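PDB 5A95: putative retaining b-glycosidase from Saccharophagus degradans, which probably hydrolyses beta-1,4 linkages in mixed-linkage beta-glucans, working as a retaining glycoside hydrolase of family 5. Local coordinates for residues R69-A74 against E91-N96; Y136-W141 against I288-G293; V183-N188 against A250-P255; T328-V331 against D335-P338. The protein carries 1 engineered substitution. All coordinates share one frame; numbering follows the deposited sequence.

Interaction 1: residues R69-A74 against E91-N96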
# COMPACT_ATOMS: atom_id res chain seq x y z
N ARG A 69 33.94 -14.56 -1.13
CA ARG A 69 34.66 -14.40 0.12
C ARG A 69 34.92 -12.92 0.27
O ARG A 69 35.68 -12.32 -0.50
CB ARG A 69 36.01 -15.15 0.13
CG ARG A 69 35.94 -16.66 -0.04
CD ARG A 69 37.33 -17.31 -0.01
NE ARG A 69 38.18 -16.71 -1.04
CZ ARG A 69 38.36 -17.17 -2.27
NH1 ARG A 69 37.80 -18.31 -2.66
NH2 ARG A 69 39.11 -16.47 -3.10
N GLY A 70 34.30 -12.29 1.26
CA GLY A 70 34.51 -10.86 1.43
C GLY A 70 33.83 -10.28 2.63
O GLY A 70 33.70 -10.94 3.67
N VAL A 71 33.39 -9.04 2.49
CA VAL A 71 32.88 -8.26 3.60
C VAL A 71 31.67 -7.44 3.17
O VAL A 71 31.51 -7.10 2.00
CB VAL A 71 33.93 -7.30 4.19
CG1 VAL A 71 35.19 -8.05 4.58
CG2 VAL A 71 34.29 -6.19 3.22
N ASN A 72 30.84 -7.11 4.17
CA ASN A 72 29.94 -5.97 4.12
C ASN A 72 30.70 -4.70 4.36
O ASN A 72 31.62 -4.67 5.18
CB ASN A 72 28.91 -6.10 5.24
CG ASN A 72 27.86 -7.14 4.97
OD1 ASN A 72 26.85 -6.83 4.35
ND2 ASN A 72 28.11 -8.38 5.37
N ILE A 73 30.26 -3.63 3.71
CA ILE A 73 30.55 -2.27 4.13
C ILE A 73 29.23 -1.66 4.55
O ILE A 73 28.17 -2.30 4.42
CB ILE A 73 31.26 -1.46 3.04
CG1 ILE A 73 30.41 -1.38 1.77
CG2 ILE A 73 32.65 -2.03 2.77
CD1 ILE A 73 30.98 -0.47 0.70
N ALA A 74 29.27 -0.47 5.12
CA ALA A 74 28.04 0.20 5.55
C ALA A 74 27.22 0.69 4.35
O ALA A 74 27.68 0.72 3.21
CB ALA A 74 28.35 1.36 6.51
N GLU A 91 39.72 -0.46 -2.80
CA GLU A 91 41.12 -0.81 -3.06
C GLU A 91 41.77 -1.46 -1.84
O GLU A 91 42.49 -2.46 -1.97
CB GLU A 91 41.92 0.44 -3.44
CG GLU A 91 41.51 1.03 -4.77
CD GLU A 91 42.25 2.32 -5.09
OE1 GLU A 91 42.09 3.35 -4.37
OE2 GLU A 91 42.98 2.31 -6.08
N GLU A 92 41.51 -0.91 -0.66
CA GLU A 92 42.08 -1.49 0.57
C GLU A 92 41.61 -2.94 0.71
O GLU A 92 42.38 -3.85 1.00
CB GLU A 92 41.62 -0.68 1.76
CG GLU A 92 41.91 -1.33 3.11
CD GLU A 92 43.39 -1.43 3.47
OE1 GLU A 92 44.25 -0.83 2.78
OE2 GLU A 92 43.68 -2.07 4.49
N LEU A 93 40.33 -3.16 0.51
CA LEU A 93 39.77 -4.48 0.67
C LEU A 93 40.32 -5.49 -0.34
O LEU A 93 40.69 -6.62 0.03
CB LEU A 93 38.25 -4.41 0.60
CG LEU A 93 37.61 -3.81 1.84
CD1 LEU A 93 36.15 -3.43 1.59
CD2 LEU A 93 37.73 -4.80 3.00
N ALA A 94 40.31 -5.11 -1.61
CA ALA A 94 40.76 -6.00 -2.67
C ALA A 94 42.27 -6.24 -2.57
O ALA A 94 42.74 -7.38 -2.74
CB ALA A 94 40.41 -5.44 -4.03
N ASN A 95 43.02 -5.19 -2.29
CA ASN A 95 44.48 -5.31 -2.33
C ASN A 95 45.10 -5.90 -1.07
O ASN A 95 46.13 -6.55 -1.15
CB ASN A 95 45.14 -3.96 -2.60
CG ASN A 95 44.79 -3.40 -3.96
OD1 ASN A 95 44.46 -4.13 -4.89
ND2 ASN A 95 44.87 -2.08 -4.09
N ASN A 96 44.49 -5.61 0.07
CA ASN A 96 45.08 -5.96 1.37
C ASN A 96 44.30 -6.92 2.26
O ASN A 96 44.87 -7.46 3.21
CB ASN A 96 45.35 -4.69 2.16
CG ASN A 96 46.44 -3.84 1.54
OD1 ASN A 96 47.34 -4.35 0.87
ND2 ASN A 96 46.37 -2.54 1.77

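Interaction 2: residues Y136-W141 against I288-G293. Engineered in segment 288-293: Q291 (natural residue Glu). With BGC (beta-D-glucopyranose), chain D.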
# COMPACT_ATOMS: atom_id res chain seq x y z
N TYR A 136 33.51 -8.65 -7.00
CA TYR A 136 32.08 -8.73 -7.27
C TYR A 136 31.24 -8.07 -6.18
O TYR A 136 31.70 -7.90 -5.06
CB TYR A 136 31.68 -10.20 -7.36
CG TYR A 136 32.28 -10.89 -8.57
CD1 TYR A 136 31.63 -10.86 -9.79
CD2 TYR A 136 33.51 -11.55 -8.49
CE1 TYR A 136 32.17 -11.45 -10.91
CE2 TYR A 136 34.08 -12.14 -9.62
CZ TYR A 136 33.40 -12.10 -10.82
OH TYR A 136 33.94 -12.73 -11.91
N LEU A 137 30.01 -7.69 -6.54
CA LEU A 137 29.09 -7.09 -5.59
C LEU A 137 27.90 -8.00 -5.33
O LEU A 137 27.35 -8.61 -6.25
CB LEU A 137 28.57 -5.75 -6.12
CG LEU A 137 29.65 -4.69 -6.29
CD1 LEU A 137 29.07 -3.50 -7.05
CD2 LEU A 137 30.19 -4.23 -4.94
N ILE A 138 27.48 -8.02 -4.07
CA ILE A 138 26.18 -8.50 -3.65
C ILE A 138 25.36 -7.27 -3.30
O ILE A 138 25.76 -6.50 -2.42
CB ILE A 138 26.29 -9.44 -2.44
CG1 ILE A 138 27.14 -10.68 -2.76
CG2 ILE A 138 24.89 -9.81 -1.93
CD1 ILE A 138 27.34 -11.60 -1.60
N LEU A 139 24.21 -7.08 -3.95
CA LEU A 139 23.33 -5.99 -3.61
C LEU A 139 22.25 -6.54 -2.71
O LEU A 139 21.53 -7.47 -3.08
CB LEU A 139 22.72 -5.35 -4.85
CG LEU A 139 23.72 -4.80 -5.86
CD1 LEU A 139 23.00 -4.12 -7.03
CD2 LEU A 139 24.74 -3.86 -5.23
N ASP A 140 22.15 -5.96 -1.51
CA ASP A 140 21.29 -6.44 -0.43
C ASP A 140 20.24 -5.38 -0.13
O ASP A 140 20.56 -4.25 0.24
CB ASP A 140 22.20 -6.74 0.77
CG ASP A 140 21.53 -6.64 2.11
OD1 ASP A 140 20.35 -6.94 2.26
OD2 ASP A 140 22.25 -6.23 3.07
N TRP A 141 18.97 -5.73 -0.34
CA TRP A 141 17.89 -4.86 0.09
C TRP A 141 17.72 -5.08 1.60
O TRP A 141 17.18 -6.10 2.07
CB TRP A 141 16.64 -5.20 -0.71
CG TRP A 141 15.43 -4.33 -0.43
CD1 TRP A 141 14.19 -4.77 -0.02
CD2 TRP A 141 15.31 -2.91 -0.59
NE1 TRP A 141 13.32 -3.72 0.09
CE2 TRP A 141 13.98 -2.57 -0.26
CE3 TRP A 141 16.18 -1.88 -0.99
CZ2 TRP A 141 13.50 -1.26 -0.35
CZ3 TRP A 141 15.69 -0.57 -1.07
CH2 TRP A 141 14.38 -0.27 -0.73
N ILE A 288 25.27 -18.57 0.68
CA ILE A 288 26.13 -17.48 1.07
C ILE A 288 25.76 -17.03 2.48
O ILE A 288 24.61 -16.65 2.76
CB ILE A 288 26.11 -16.24 0.13
CG1 ILE A 288 26.14 -16.62 -1.35
CG2 ILE A 288 27.24 -15.28 0.48
CD1 ILE A 288 26.03 -15.45 -2.31
N ALA A 289 26.74 -17.11 3.37
CA ALA A 289 26.59 -16.58 4.71
C ALA A 289 26.83 -15.08 4.63
O ALA A 289 27.97 -14.62 4.82
CB ALA A 289 27.54 -17.29 5.66
N THR A 290 25.78 -14.32 4.29
CA THR A 290 25.97 -12.91 3.98
C THR A 290 26.14 -11.98 5.19
O THR A 290 26.48 -10.82 5.00
CB THR A 290 24.88 -12.38 3.05
OG1 THR A 290 23.60 -12.78 3.56
CG2 THR A 290 25.06 -12.85 1.64
N GLN A 291 25.93 -12.52 6.38
CA GLN A 291 26.35 -11.88 7.63
C GLN A 291 26.80 -12.97 8.56
O GLN A 291 26.17 -14.02 8.69
CB GLN A 291 25.25 -11.06 8.29
CG GLN A 291 24.85 -9.89 7.43
CD GLN A 291 23.87 -8.93 8.05
OE1 GLN A 291 23.23 -8.18 7.33
NE2 GLN A 291 23.84 -8.86 9.35
N LEU A 292 27.92 -12.69 9.20
CA LEU A 292 28.52 -13.51 10.25
C LEU A 292 29.55 -12.62 10.94
O LEU A 292 29.96 -11.61 10.39
CB LEU A 292 29.15 -14.79 9.70
CG LEU A 292 30.43 -14.67 8.90
CD1 LEU A 292 31.24 -15.95 8.91
CD2 LEU A 292 30.14 -14.26 7.46
N GLY A 293 30.01 -13.03 12.10
CA GLY A 293 31.03 -12.30 12.84
C GLY A 293 30.74 -12.24 14.32
O GLY A 293 29.71 -12.72 14.75
C2 BGC D . 21.41 -6.65 11.10
C3 BGC D . 22.50 -5.58 11.02
C4 BGC D . 23.03 -5.29 12.43
C5 BGC D . 23.49 -6.58 13.08
C6 BGC D . 24.04 -6.36 14.47
C1 BGC D . 21.76 -7.83 12.01
O1 BGC D . 20.62 -8.53 12.46
O2 BGC D . 21.06 -7.11 9.74
O3 BGC D . 21.93 -4.43 10.32
O4 BGC D . 24.10 -4.34 12.50
O5 BGC D . 22.33 -7.40 13.22
O6 BGC D . 24.24 -7.67 15.01

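Interaction 3: residues V183-N188 against A250-P255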
# COMPACT_ATOMS: atom_id res chain seq x y z
N VAL A 183 24.90 -10.94 -7.32
CA VAL A 183 23.86 -11.53 -6.47
C VAL A 183 22.89 -10.43 -6.05
O VAL A 183 23.31 -9.32 -5.64
CB VAL A 183 24.50 -12.15 -5.21
CG1 VAL A 183 23.45 -12.72 -4.28
CG2 VAL A 183 25.52 -13.22 -5.58
N TYR A 184 21.60 -10.73 -6.19
CA TYR A 184 20.51 -9.87 -5.75
C TYR A 184 19.88 -10.53 -4.52
O TYR A 184 19.17 -11.52 -4.61
CB TYR A 184 19.45 -9.69 -6.84
CG TYR A 184 19.90 -8.88 -8.04
CD1 TYR A 184 21.12 -8.22 -8.08
CD2 TYR A 184 19.09 -8.72 -9.13
CE1 TYR A 184 21.50 -7.48 -9.16
CE2 TYR A 184 19.48 -7.99 -10.24
CZ TYR A 184 20.71 -7.38 -10.26
OH TYR A 184 21.17 -6.64 -11.32
N GLU A 185 20.23 -9.97 -3.35
CA GLU A 185 19.77 -10.51 -2.06
C GLU A 185 18.46 -9.81 -1.71
O GLU A 185 18.45 -8.67 -1.27
CB GLU A 185 20.84 -10.35 -1.02
CG GLU A 185 20.46 -10.92 0.34
CD GLU A 185 21.65 -10.99 1.29
OE1 GLU A 185 22.71 -10.46 0.91
OE2 GLU A 185 21.50 -11.54 2.41
N LEU A 186 17.37 -10.52 -1.92
CA LEU A 186 16.04 -9.94 -2.07
C LEU A 186 15.51 -9.22 -0.83
O LEU A 186 14.82 -8.21 -0.97
CB LEU A 186 15.04 -11.03 -2.47
CG LEU A 186 15.39 -11.80 -3.76
CD1 LEU A 186 14.28 -12.80 -4.08
CD2 LEU A 186 15.66 -10.88 -4.93
N PHE A 187 15.81 -9.76 0.35
CA PHE A 187 15.31 -9.21 1.61
C PHE A 187 16.21 -9.73 2.73
O PHE A 187 16.09 -10.88 3.14
CB PHE A 187 13.86 -9.59 1.85
CG PHE A 187 13.24 -8.86 3.01
CD1 PHE A 187 13.43 -9.30 4.30
CD2 PHE A 187 12.44 -7.75 2.80
CE1 PHE A 187 12.86 -8.61 5.38
CE2 PHE A 187 11.88 -7.07 3.85
CZ PHE A 187 12.09 -7.49 5.13
N ASN A 188 17.08 -8.86 3.24
CA ASN A 188 18.13 -9.22 4.19
C ASN A 188 17.71 -10.23 5.27
O ASN A 188 18.22 -11.36 5.34
CB ASN A 188 18.66 -7.93 4.79
CG ASN A 188 19.54 -8.10 6.00
OD1 ASN A 188 20.53 -8.82 6.00
ND2 ASN A 188 19.18 -7.38 7.07
N ALA A 250 20.35 -19.08 -4.95
CA ALA A 250 21.18 -19.39 -3.80
C ALA A 250 20.41 -19.03 -2.54
O ALA A 250 19.44 -18.24 -2.59
CB ALA A 250 22.48 -18.61 -3.87
N TYR A 251 20.81 -19.61 -1.41
CA TYR A 251 20.16 -19.32 -0.14
C TYR A 251 21.14 -18.64 0.83
O TYR A 251 22.33 -18.95 0.87
CB TYR A 251 19.56 -20.61 0.46
CG TYR A 251 18.39 -21.14 -0.30
CD1 TYR A 251 17.13 -20.62 -0.09
CD2 TYR A 251 18.54 -22.14 -1.27
CE1 TYR A 251 16.03 -21.10 -0.78
CE2 TYR A 251 17.45 -22.60 -1.99
CZ TYR A 251 16.19 -22.09 -1.72
OH TYR A 251 15.09 -22.53 -2.42
N ALA A 252 20.59 -17.69 1.59
CA ALA A 252 21.34 -16.92 2.59
C ALA A 252 21.25 -17.60 3.94
O ALA A 252 20.21 -18.14 4.31
CB ALA A 252 20.79 -15.50 2.69
N ALA A 253 22.28 -17.43 4.75
CA ALA A 253 22.25 -17.78 6.16
C ALA A 253 23.06 -16.73 6.90
O ALA A 253 24.08 -16.25 6.41
CB ALA A 253 22.86 -19.15 6.40
N HIS A 254 22.62 -16.40 8.12
CA HIS A 254 23.29 -15.42 8.98
C HIS A 254 23.68 -16.07 10.31
O HIS A 254 23.03 -15.86 11.35
CB HIS A 254 22.40 -14.21 9.22
CG HIS A 254 22.25 -13.34 8.00
ND1 HIS A 254 21.54 -12.16 8.02
CD2 HIS A 254 22.73 -13.48 6.74
CE1 HIS A 254 21.58 -11.61 6.83
NE2 HIS A 254 22.32 -12.37 6.04
N PRO A 255 24.72 -16.91 10.27
CA PRO A 255 25.02 -17.71 11.43
C PRO A 255 25.91 -16.98 12.46
O PRO A 255 27.07 -17.35 12.71
CB PRO A 255 25.75 -18.89 10.83
CG PRO A 255 26.52 -18.28 9.67
CD PRO A 255 25.57 -17.27 9.11

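Interaction 4: residues T328-V331 against D335-P338. With BGC (beta-D-glucopyranose), chain B; BGC (beta-D-glucopyranose), chain D; BGC (beta-D-glucopyranose), chain C.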
# COMPACT_ATOMS: atom_id res chain seq x y z
N THR A 328 30.24 -13.27 3.49
CA THR A 328 30.63 -11.88 3.62
C THR A 328 30.48 -11.46 5.09
O THR A 328 29.37 -11.38 5.63
CB THR A 328 29.84 -10.94 2.72
OG1 THR A 328 28.43 -11.10 2.87
CG2 THR A 328 30.19 -11.15 1.26
N VAL A 329 31.61 -11.16 5.74
CA VAL A 329 31.64 -10.85 7.15
C VAL A 329 30.94 -9.49 7.38
O VAL A 329 31.04 -8.57 6.56
CB VAL A 329 33.10 -10.75 7.64
CG1 VAL A 329 33.19 -10.44 9.12
CG2 VAL A 329 33.84 -12.04 7.34
N TRP A 330 30.27 -9.37 8.53
CA TRP A 330 29.65 -8.12 8.97
C TRP A 330 30.49 -7.58 10.14
O TRP A 330 30.62 -8.28 11.13
CB TRP A 330 28.18 -8.37 9.43
CG TRP A 330 27.47 -7.13 9.90
CD1 TRP A 330 27.55 -6.56 11.13
CD2 TRP A 330 26.68 -6.25 9.10
NE1 TRP A 330 26.80 -5.41 11.18
CE2 TRP A 330 26.26 -5.19 9.94
CE3 TRP A 330 26.26 -6.26 7.77
CZ2 TRP A 330 25.46 -4.14 9.48
CZ3 TRP A 330 25.48 -5.23 7.31
CH2 TRP A 330 25.06 -4.19 8.17
N VAL A 331 31.02 -6.35 10.07
CA VAL A 331 30.95 -5.40 8.95
C VAL A 331 32.26 -4.61 8.90
O VAL A 331 32.84 -4.31 9.95
CB VAL A 331 29.73 -4.45 9.10
CG1 VAL A 331 29.76 -3.73 10.43
CG2 VAL A 331 29.62 -3.47 7.94
N ASP A 335 32.14 2.02 12.89
CA ASP A 335 31.01 2.49 13.68
C ASP A 335 29.94 1.44 13.90
O ASP A 335 29.49 1.22 15.02
CB ASP A 335 30.37 3.74 13.05
CG ASP A 335 31.36 4.83 12.82
OD1 ASP A 335 32.05 5.17 13.78
OD2 ASP A 335 31.47 5.34 11.69
N TRP A 336 29.52 0.78 12.82
CA TRP A 336 28.52 -0.26 12.88
C TRP A 336 29.16 -1.55 13.37
O TRP A 336 30.25 -1.90 12.94
CB TRP A 336 27.94 -0.46 11.48
CG TRP A 336 27.03 0.61 11.04
CD1 TRP A 336 26.79 1.81 11.66
CD2 TRP A 336 26.19 0.56 9.89
NE1 TRP A 336 25.83 2.52 10.94
CE2 TRP A 336 25.46 1.78 9.84
CE3 TRP A 336 26.00 -0.39 8.87
CZ2 TRP A 336 24.54 2.06 8.84
CZ3 TRP A 336 25.05 -0.11 7.87
CH2 TRP A 336 24.35 1.10 7.87
N SER A 337 28.46 -2.26 14.25
CA SER A 337 29.04 -3.40 14.95
C SER A 337 28.33 -4.72 14.61
O SER A 337 27.18 -4.72 14.18
CB SER A 337 28.97 -3.15 16.45
OG SER A 337 27.63 -3.07 16.88
N PRO A 338 29.01 -5.86 14.80
CA PRO A 338 30.42 -5.97 15.20
C PRO A 338 31.36 -5.46 14.11
O PRO A 338 31.21 -5.81 12.94
CB PRO A 338 30.60 -7.47 15.43
CG PRO A 338 29.55 -8.12 14.58
CD PRO A 338 28.38 -7.19 14.70
C2 BGC B . 24.78 -2.31 13.59
C3 BGC B . 24.26 -0.94 13.96
C4 BGC B . 23.70 -0.22 12.75
C5 BGC B . 22.69 -1.11 12.02
C6 BGC B . 22.26 -0.55 10.69
C1 BGC B . 23.64 -3.06 12.93
O2 BGC B . 25.21 -2.95 14.80
O3 BGC B . 25.34 -0.17 14.49
O4 BGC B . 23.04 0.96 13.19
O5 BGC B . 23.26 -2.37 11.75
O6 BGC B . 21.35 -1.45 10.07
C2 BGC D . 21.41 -6.65 11.10
C3 BGC D . 22.50 -5.58 11.02
C4 BGC D . 23.03 -5.29 12.43
C5 BGC D . 23.49 -6.58 13.08
C6 BGC D . 24.04 -6.36 14.47
C1 BGC D . 21.76 -7.83 12.01
O1 BGC D . 20.62 -8.53 12.46
O2 BGC D . 21.06 -7.11 9.74
O3 BGC D . 21.93 -4.43 10.32
O4 BGC D . 24.10 -4.34 12.50
O5 BGC D . 22.33 -7.40 13.22
O6 BGC D . 24.24 -7.67 15.01
C2 BGC C . 26.55 0.64 16.40
C3 BGC C . 26.48 1.00 17.87
C4 BGC C . 25.28 1.89 18.13
C5 BGC C . 24.02 1.20 17.64
C6 BGC C . 22.79 2.07 17.82
C1 BGC C . 25.25 0.06 15.91
O2 BGC C . 27.61 -0.30 16.21
O3 BGC C . 27.65 1.72 18.24
O4 BGC C . 25.22 2.18 19.53
O5 BGC C . 24.16 0.93 16.24
O6 BGC C . 22.92 3.27 17.03

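Interaction 1: residues R69-A74 against E91-N96
V71 and I73 of the first barrel strand both rest on one leucine, L93, from the middle of segment 91-96. Strand 65-72 is held in the sheet by backbone bonds to its parallel neighbours, from V71 to strand 101-106 and from G70 to strand 326-329, while R69 bonds to N100 at the edge of the former. This leaves the contact with helix 87-96 to side chains. V71 is the first to meet the helix. Its CG2 points tip to tip at the fork of the leucine, 3.7 Å from L93 CD1 and equally close to CD2, so one methyl is seated against both prongs. A beta-branched residue suits a strand, and here CG1 stands beside the backbone N (chi1 -55°), which leaves CG2 between N and the carbonyl carbon, aimed at the helix. N72 follows and turns its side chain to the other side of the strand, into the barrel, where R103, T290 and V329 satisfy the amide. The next residue, I73, faces the helix again. It crosses L93 at a slant, and its branch methyl CG2 lies 3.9 Å from L93 CD1. That methyl stands beside the backbone N because CG1 has taken the place between N and the carbonyl carbon (chi1 58°). I102 of strand 101-106 also touches both I73 and L93, so the leucine fits between two adjacent strands. On the helix, N96 ND2 donates to E92 OE1 at 2.9 Å, one turn back and from above the carboxylate plane. The contact itself consists purely of methyl groups: its cohesion is hydrophobic and dispersive, fixing spacing more than direction, as expected where a barrel strand is covered by its own helix.

Interaction 2: residues Y136-W141 against I288-G293
I138 and I288 meet methyl to methyl in the middle of the barrel, each reaching tip to tip from its own wall, with 4.1 Å between I138 CD1 and I288 CD1. T290 completes this apolar part: it crosses I138 at a slant and sets its CG2 4.2 Å from I138 CD1. Threonine serves two environments here. With OG1 placed between the backbone N and the carbonyl carbon (chi1 48°), the methyl remains beside N and faces the isoleucine, while the hydroxyl is hydrogen-bonded to E185. Isoleucine is the right length for the task, since the CA atoms of I138 and T290 are 8.8 Å apart and the strands themselves never touch. Toward the substrate end the two segments draw apart. D140 turns its OD2 to H142, and Q291, an engineered residue replacing the natural glutamate, extends its chain toward the sugar. Its amide is held by R103 and Y256, yet its grip on the glucose is slight: Q291 NE2 makes only a weak bond to O2 of the chain D glucose, 3.3 Å long and bent to 143°. Strands 136-144 and 287-289 stand on opposite sides of an eight-stranded (beta/alpha)8 barrel, third and seventh in order. Retaining family 5 enzymes carry their nucleophilic glutamate just after the seventh strand, which is consistent with the position of Q291.

Interaction 3: residues V183-N188 against A250-P255
H254 presents the edge of its imidazole to two side chains of segment 183-188, N188 and E185, and these three residues bury most of the surface in the contact. The closest approach is 3.1 Å, from N188 OD1 to H254 CE1. The oxygen lies in the plane of the ring, where it faces the C-H between the two nitrogens, while the amide itself is tilted 40° to the imidazole. N188 extends its CG away from its backbone N (chi1 168°), which carries the amide across to the histidine at about a right angle. That amide has other duties: OD1 accepts from R103, and ND2 is bonded to a glucose O2. E185 and H254 reach toward each other from opposite directions, the glutamate with its chain extended. Its OE2 stops 3.8 Å from H254 NE2, too far for a direct bond, and its carboxylate is turned 72° from the ring. The hydroxyl of T290 bridges that gap, bonded to both atoms. Beside the carboxylate, the small side chain of A252 makes room for the glutamate, its CB lying 4.0 Å from E185 OE2. The backbones are well separated, with 8.1 Å between the CA atoms of E185 and A252, because strand 224-227 runs between them and L226 touches both side chains. The two segments make no direct hydrogen bond; T290, R103, which forms a salt bridge to E185 OE1, and E189, bonded to H254 ND1, supply the bonds. H254 is thus held in orientation at both nitrogens, and the oxygen of N188 probably favours its polarised C-H edge, in a polar network that positions N188 for its bond to the glucose.

Interaction 4: residues T328-V331 against D335-P338
W330 and W336 cross at a slant at the apolar centre, W330 CZ2 lying 3.8 Å from W336 CE3. P338 CD lies at the edge of the W330 indole, V331 CB lies over the face opposite the sugar, and V331 CG1 is 3.9 Å from W336 CB. Peptides preceding V331 and P338 are both cis. Farther out, polar groups fix the tryptophan. W330 NE1 donates in its ring plane to S337 O, 3.1 Å away, although the nitrogen stands well above that carbonyl's plane; V331 N to P338 O, at 2.9 Å, ties the two backbones together. The indoles suit the C-H faces of sugars: C3 of the chain D glucose lies over one face of W330, and C4 of the chain B glucose over W336. At the outer edge, O2 of the chain B glucose donates to S337 O (2.7 Å) and O2 of the chain C glucose to D335 O (2.7 Å). W32 of a second subunit meets W336 edge-to-face, so another chain helps shape this wall. Aromatic platforms beneath a row of glucoses, with a cis peptide following W330, are characteristic of the substrate cleft of family 5 glycosidases.

Overall arrangement
All four contacts draw on the eight parallel strands of the (beta/alpha)8 barrel. Interaction 1 comes first along the chain and joins the outside of the barrel to a helix. Interaction 2 spans the barrel, and interaction 3 is nested inside the long loop it closes, their centres only about 7 Å apart. Interaction 4 comes last, about 11 Å from the centre of interaction 2, and edges the sugar-binding cleft. Pairing of strands 65-72 and 326-329 joins interactions 1 and 4, and the N72 side chain also reaches T290 of interaction 2. Thus an apolar outer layer and an interior that passes from apolar at I138 and I288 to polar near the glucose share strands that lead to the glucose-binding end.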